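Side-chain contacts in transcriptional regulator, MarR family (PDB 3CDH), which probably binds DNA through a winged helix-turn-helix domain and regulates transcription: residues G15-L18 with Y19-A23; D56-M59 with I60-A64; A135-K138 with G139-T143. All coordinates share one frame; numbering follows the deposited sequence. Where two conformers were deposited one is given.

Interaction 1 (G15-L18 with Y19-A23); sequences GYLL and YLLAA
The first turn of helix 17-38, in the dimerisation region, begins at Tyr16, whose carbonyl at the N-cap position receives the amide of Leu20. Leu20 N lies 2.9 Å from Tyr16 O, with a nearly straight N-H...O angle of 170°. The next two rungs of the i to i+4 ladder follow at once: Leu21 N meets Leu17 O at 2.8 Å, and Ala22 N meets Leu18 O at 3.0 Å. Side chains pack beside these bonds. Leu17 and Leu21 point the same way, and Leu17 CG rests against Leu21 CD1 at 4.2 Å; Leu17 has CG anti to its amide nitrogen (chi1 179°), whereas Leu21 has CG anti to its carbonyl carbon (chi1 -79°), which brings the two branched ends together across one turn. Tyr16 CD2 approaches Tyr19 CB at 4.1 Å, the two side chains crossing at a slant, and the Tyr16 ring also meets that of Phe12, their planes inclined at about 35°. Leu20 has CG beside its backbone N, and its CG and CD1 lie next to Tyr16 O. Leu17 N is bonded to Glu122 OE2 of the second subunit, while Leu17 and Tyr16 pack on Leu125 and Ala118 of that subunit. This is a helix start set into a subunit interface, as in the dimerisation region of MarR proteins, where N- and C-terminal helices of both chains come together.

Interaction 2 (D56-M59 with I60-A64); sequences DAMM and ITRLA. With SO4 (sulfate ion), chain I.
Met58, present as selenomethionine, spans the step from strand 58-59 to helix 60-67 and makes the apolar contact here. Its SE sits 3.7 Å from Leu63 CD1, with the side chain extended beyond CG, reaching across the start of the helix. The same SE is 3.7 Å from Arg62 CG, so the aliphatic root of the arginine, given in one of its two conformers, flanks the selenium as well. Met58 also packs on Cys51 and Leu52, and Leu63 on Val48 and Cys51, all of helix 43-54. Ile60 and Ala64 pack on Met74 of helix 71-84. The backbone bonds converge on one acceptor: Met59 O, at the N-cap position, takes Leu63 N at 3.1 Å in a nearly straight bond (171°), and Arg62 N, also at 3.1 Å, only weakly, its angle being 123°. A sulfate ion, probably from the crystallisation liquor, lies beside the strand: its O3 faces Met59 N as a hydrogen-bond acceptor, at a modelled distance too short to trust, and Met58 CG lies 3.6 Å from its O2. The side chain of Met59, likewise selenomethionine, lays CG against this ion and, bent at chi3, leads its CE there too, while Thr61 OG1 comes within 3.8 Å of Met59 CB. A short strand running straight into the first helix of a helix-turn-helix, next to strand 100-103, is the winged-helix arrangement of MarR regulators.

Interaction 3 (A135-K138 with G139-T143); sequences ARIK and GVLRT
Ile137 places CG1 trans to its amide nitrogen (chi1 175°), and Leu141 turns CG back beside its own (chi1 -60°), so the two side chains lean together along the first turns of helix 137-147, a C-terminal helix of the MarR dimerisation region. Leu141 CD1 lies 3.7 Å from Ile137 CG1, and Leu141 CG lies 3.9 Å from Ile137 CD1, the two side chains crossing at a slant. The pair belongs to a wider apolar patch: Ile137 also covers Leu126 and Leu129 of helix 105-130, and Leu141 packs on Leu21 of the second subunit. An alanine in place of Leu141 would be likely to take away the CG and CD1 contacts on Ile137 and open a gap toward Leu21 of the second subunit. Three backbone bonds hold the turn itself: Val140 N to Arg136 O at 3.0 Å, from the N-cap position, Leu141 N to Ile137 O at 2.9 Å, and Arg142 N to Lys138 O at 3.0 Å. The extended chain of Lys138 carries NZ away to a salt bridge with Glu122 of the same chain and a hydrogen bond with Gly15 O of the second subunit, consistent with a charge fixed at the interface. Arg142, modelled in two conformers, folds back in the one given: Lys138 O lies 3.7 Å above one face of its guanidinium, toward the rim, and Lys138 CB is 3.9 Å from Arg142 NH2.

From the N terminus, interaction 1 comes first, at the start of helix 17-38; interaction 2 follows at the junction of strand 58-59 with helix 60-67, and interaction 3 opens helix 137-147 near the C terminus. Each closes one local turn, and the three run in series without nesting or crossing. Interactions 1 and 3 lie on the same side of the chain's centre, their own centres about 16 Å apart and nearest atoms about 4 Å apart; both border the second subunit, tying the chain ends into the dimer. Interaction 2, about 29 Å from interaction 1 between centres, lies across the chain's centre from it, in the winged-helix part that probably meets DNA.

Interaction 1 (G15-L18 with Y19-A23)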
# COMPACT_ATOMS: atom_id res chain seq x y z
N GLY B 15 -3.92 14.67 6.94
CA GLY B 15 -5.35 14.26 6.85
C GLY B 15 -5.86 13.64 5.54
O GLY B 15 -7.03 13.41 5.38
N TYR B 16 -4.98 13.35 4.59
CA TYR B 16 -5.41 12.88 3.29
C TYR B 16 -5.72 11.39 3.32
O TYR B 16 -4.91 10.60 3.81
CB TYR B 16 -4.29 13.17 2.33
CG TYR B 16 -4.46 12.75 0.92
CD1 TYR B 16 -5.68 12.88 0.25
CD2 TYR B 16 -3.37 12.26 0.21
CE1 TYR B 16 -5.81 12.50 -1.08
CE2 TYR B 16 -3.48 11.89 -1.12
CZ TYR B 16 -4.70 12.01 -1.75
OH TYR B 16 -4.78 11.66 -3.06
N LEU B 17 -6.89 10.99 2.79
CA LEU B 17 -7.32 9.60 2.87
C LEU B 17 -6.28 8.62 2.32
O LEU B 17 -6.00 7.60 2.95
CB LEU B 17 -8.65 9.37 2.19
CG LEU B 17 -9.07 7.88 2.26
CD1 LEU B 17 -9.38 7.40 3.67
CD2 LEU B 17 -10.24 7.54 1.33
N LEU B 18 -5.71 8.95 1.16
CA LEU B 18 -4.77 8.06 0.48
C LEU B 18 -3.47 7.91 1.26
O LEU B 18 -2.89 6.82 1.33
CB LEU B 18 -4.52 8.52 -0.96
CG LEU B 18 -5.43 7.85 -2.02
CD1 LEU B 18 -6.86 7.67 -1.56
CD2 LEU B 18 -5.42 8.62 -3.32
N TYR B 19 -3.04 9.00 1.90
CA TYR B 19 -1.89 8.93 2.78
C TYR B 19 -2.21 8.02 3.97
O TYR B 19 -1.45 7.10 4.28
CB TYR B 19 -1.45 10.30 3.26
CG TYR B 19 -0.48 10.19 4.40
CD1 TYR B 19 -0.92 10.31 5.72
CD2 TYR B 19 0.86 9.90 4.18
CE1 TYR B 19 -0.04 10.18 6.78
CE2 TYR B 19 1.75 9.78 5.24
CZ TYR B 19 1.28 9.91 6.53
OH TYR B 19 2.12 9.79 7.57
N LEU B 20 -3.35 8.26 4.62
CA LEU B 20 -3.72 7.47 5.78
C LEU B 20 -3.84 6.01 5.41
O LEU B 20 -3.39 5.15 6.17
CB LEU B 20 -5.01 7.97 6.37
CG LEU B 20 -4.90 9.35 7.02
CD1 LEU B 20 -6.30 9.84 7.29
CD2 LEU B 20 -4.07 9.34 8.28
N LEU B 21 -4.40 5.69 4.24
CA LEU B 21 -4.47 4.28 3.85
C LEU B 21 -3.06 3.70 3.67
O LEU B 21 -2.72 2.65 4.23
CB LEU B 21 -5.30 4.10 2.59
CG LEU B 21 -6.83 4.12 2.72
CD1 LEU B 21 -7.50 4.13 1.36
CD2 LEU B 21 -7.35 2.96 3.55
N ALA B 22 -2.21 4.41 2.91
CA ALA B 22 -0.92 3.86 2.53
C ALA B 22 0.01 3.71 3.74
O ALA B 22 0.69 2.69 3.89
CB ALA B 22 -0.30 4.69 1.45
N ALA B 23 0.03 4.71 4.61
CA ALA B 23 0.82 4.65 5.83
C ALA B 23 0.37 3.50 6.73
O ALA B 23 1.20 2.72 7.22
CB ALA B 23 0.76 5.97 6.57

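Interaction 2 (D56-M59 with I60-A64)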
# COMPACT_ATOMS: atom_id res chain seq x y z
N ASP B 56 -6.93 -24.67 -4.27
CA ASP B 56 -6.15 -25.78 -4.82
C ASP B 56 -5.28 -25.35 -5.97
O ASP B 56 -4.22 -25.91 -6.17
CB ASP B 56 -7.06 -26.90 -5.31
CG ASP B 56 -7.45 -27.86 -4.20
OD1 ASP B 56 -6.59 -28.13 -3.32
OD2 ASP B 56 -8.61 -28.34 -4.23
N ALA B 57 -5.75 -24.37 -6.74
CA ALA B 57 -5.10 -23.98 -7.97
C ALA B 57 -5.60 -22.60 -8.36
O ALA B 57 -6.77 -22.31 -8.18
CB ALA B 57 -5.39 -24.98 -9.06
N MSE B 58 -4.72 -21.75 -8.86
CA MSE B 58 -5.09 -20.42 -9.29
C MSE B 58 -4.42 -20.05 -10.57
O MSE B 58 -3.32 -20.52 -10.86
CB MSE B 58 -4.70 -19.40 -8.26
CG MSE B 58 -5.78 -18.98 -7.39
SE MSE B 58 -5.38 -17.22 -6.61
CE MSE B 58 -6.48 -17.51 -5.00
N MSE B 59 -5.09 -19.19 -11.33
CA MSE B 59 -4.56 -18.65 -12.56
C MSE B 59 -3.58 -17.60 -12.15
O MSE B 59 -3.80 -16.90 -11.16
CB MSE B 59 -5.67 -18.00 -13.35
CG MSE B 59 -6.79 -18.92 -13.74
SE MSE B 59 -8.07 -17.92 -14.82
CE MSE B 59 -9.48 -17.45 -13.56
N ILE B 60 -2.50 -17.46 -12.90
CA ILE B 60 -1.48 -16.49 -12.49
C ILE B 60 -2.10 -15.10 -12.48
O ILE B 60 -1.74 -14.26 -11.66
CB ILE B 60 -0.23 -16.51 -13.37
CG1 ILE B 60 0.43 -17.88 -13.33
CG2 ILE B 60 0.80 -15.47 -12.90
CD1 ILE B 60 1.88 -17.84 -13.75
N THR B 61 -3.06 -14.88 -13.37
CA THR B 61 -3.68 -13.57 -13.49
C THR B 61 -4.44 -13.19 -12.21
O THR B 61 -4.41 -12.02 -11.80
CB THR B 61 -4.54 -13.45 -14.76
OG1 THR B 61 -5.59 -14.42 -14.70
CG2 THR B 61 -3.71 -13.74 -16.03
N ARG B 62 -5.11 -14.15 -11.58
CA ARG B 62 -5.79 -13.88 -10.31
C ARG B 62 -4.77 -13.71 -9.18
O ARG B 62 -4.92 -12.83 -8.31
CB ARG B 62 -6.83 -14.97 -9.97
CG ARG B 62 -7.49 -14.87 -8.57
CD ARG B 62 -8.70 -13.89 -8.48
NE ARG B 62 -9.33 -13.91 -7.15
CZ ARG B 62 -10.06 -12.91 -6.62
NH1 ARG B 62 -10.27 -11.79 -7.30
NH2 ARG B 62 -10.56 -13.04 -5.40
N LEU B 63 -3.73 -14.52 -9.20
CA LEU B 63 -2.67 -14.39 -8.22
C LEU B 63 -2.11 -12.97 -8.30
O LEU B 63 -1.90 -12.34 -7.26
CB LEU B 63 -1.57 -15.39 -8.51
CG LEU B 63 -0.90 -16.28 -7.49
CD1 LEU B 63 -1.73 -16.59 -6.26
CD2 LEU B 63 -0.65 -17.54 -8.28
N ALA B 64 -1.90 -12.47 -9.52
CA ALA B 64 -1.42 -11.11 -9.68
C ALA B 64 -2.36 -10.07 -9.05
O ALA B 64 -1.94 -9.25 -8.24
CB ALA B 64 -1.14 -10.81 -11.13
S SO4 I . -8.70 -19.08 -10.45
O1 SO4 I . -9.05 -20.12 -11.44
O2 SO4 I . -8.87 -19.51 -9.07
O3 SO4 I . -7.31 -18.70 -10.64
O4 SO4 I . -9.53 -17.89 -10.62

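Interaction 3 (A135-K138 with G139-T143)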
# COMPACT_ATOMS: atom_id res chain seq x y z
N ALA B 135 -11.68 -0.60 16.40
CA ALA B 135 -12.06 -1.98 16.73
C ALA B 135 -12.65 -2.73 15.54
O ALA B 135 -12.37 -3.91 15.38
CB ALA B 135 -12.99 -2.02 17.89
N ARG B 136 -13.44 -2.05 14.70
CA ARG B 136 -14.06 -2.69 13.53
C ARG B 136 -13.37 -2.34 12.19
O ARG B 136 -14.02 -2.31 11.13
CB ARG B 136 -15.56 -2.39 13.45
CG ARG B 136 -16.39 -2.96 14.59
CD ARG B 136 -17.89 -2.78 14.30
NE ARG B 136 -18.69 -2.78 15.54
CZ ARG B 136 -19.19 -3.88 16.13
NH1 ARG B 136 -18.99 -5.10 15.62
NH2 ARG B 136 -19.89 -3.75 17.27
N ILE B 137 -12.06 -2.09 12.24
CA ILE B 137 -11.23 -1.82 11.06
C ILE B 137 -11.53 -2.78 9.90
O ILE B 137 -11.59 -2.38 8.75
CB ILE B 137 -9.70 -1.81 11.41
CG1 ILE B 137 -8.82 -1.65 10.18
CG2 ILE B 137 -9.26 -3.09 12.07
CD1 ILE B 137 -8.67 -0.25 9.66
N LYS B 138 -11.74 -4.05 10.20
CA LYS B 138 -11.94 -5.02 9.16
C LYS B 138 -13.23 -4.84 8.37
O LYS B 138 -13.21 -4.95 7.14
CB LYS B 138 -11.91 -6.40 9.76
CG LYS B 138 -10.54 -6.96 9.94
CD LYS B 138 -10.72 -8.45 9.90
CE LYS B 138 -9.50 -9.15 10.34
NZ LYS B 138 -9.76 -10.58 10.19
N GLY B 139 -14.35 -4.57 9.05
CA GLY B 139 -15.60 -4.35 8.34
C GLY B 139 -15.48 -3.05 7.58
O GLY B 139 -15.94 -2.92 6.44
N VAL B 140 -14.83 -2.09 8.21
CA VAL B 140 -14.68 -0.80 7.61
C VAL B 140 -14.03 -0.96 6.25
O VAL B 140 -14.54 -0.44 5.24
CB VAL B 140 -13.87 0.13 8.53
CG1 VAL B 140 -13.42 1.39 7.79
CG2 VAL B 140 -14.69 0.49 9.76
N LEU B 141 -12.92 -1.71 6.21
CA LEU B 141 -12.13 -1.87 4.99
C LEU B 141 -12.90 -2.69 3.96
O LEU B 141 -12.91 -2.37 2.77
CB LEU B 141 -10.74 -2.45 5.29
CG LEU B 141 -9.82 -1.67 6.23
CD1 LEU B 141 -8.61 -2.50 6.58
CD2 LEU B 141 -9.40 -0.34 5.62
N ARG B 142 -13.54 -3.75 4.45
CA ARG B 142 -14.48 -4.55 3.68
C ARG B 142 -15.51 -3.65 2.97
O ARG B 142 -15.72 -3.76 1.76
CB ARG B 142 -15.17 -5.57 4.60
CG ARG B 142 -15.12 -7.01 4.10
CD ARG B 142 -14.68 -8.01 5.19
NE ARG B 142 -15.47 -7.88 6.41
CZ ARG B 142 -15.09 -8.36 7.59
NH1 ARG B 142 -15.87 -8.18 8.66
NH2 ARG B 142 -13.94 -9.02 7.70
N THR B 143 -16.12 -2.74 3.74
CA THR B 143 -17.06 -1.75 3.21
C THR B 143 -16.39 -0.89 2.13
O THR B 143 -16.94 -0.69 1.04
CB THR B 143 -17.67 -0.84 4.32
OG1 THR B 143 -18.40 -1.63 5.28
CG2 THR B 143 -18.62 0.16 3.72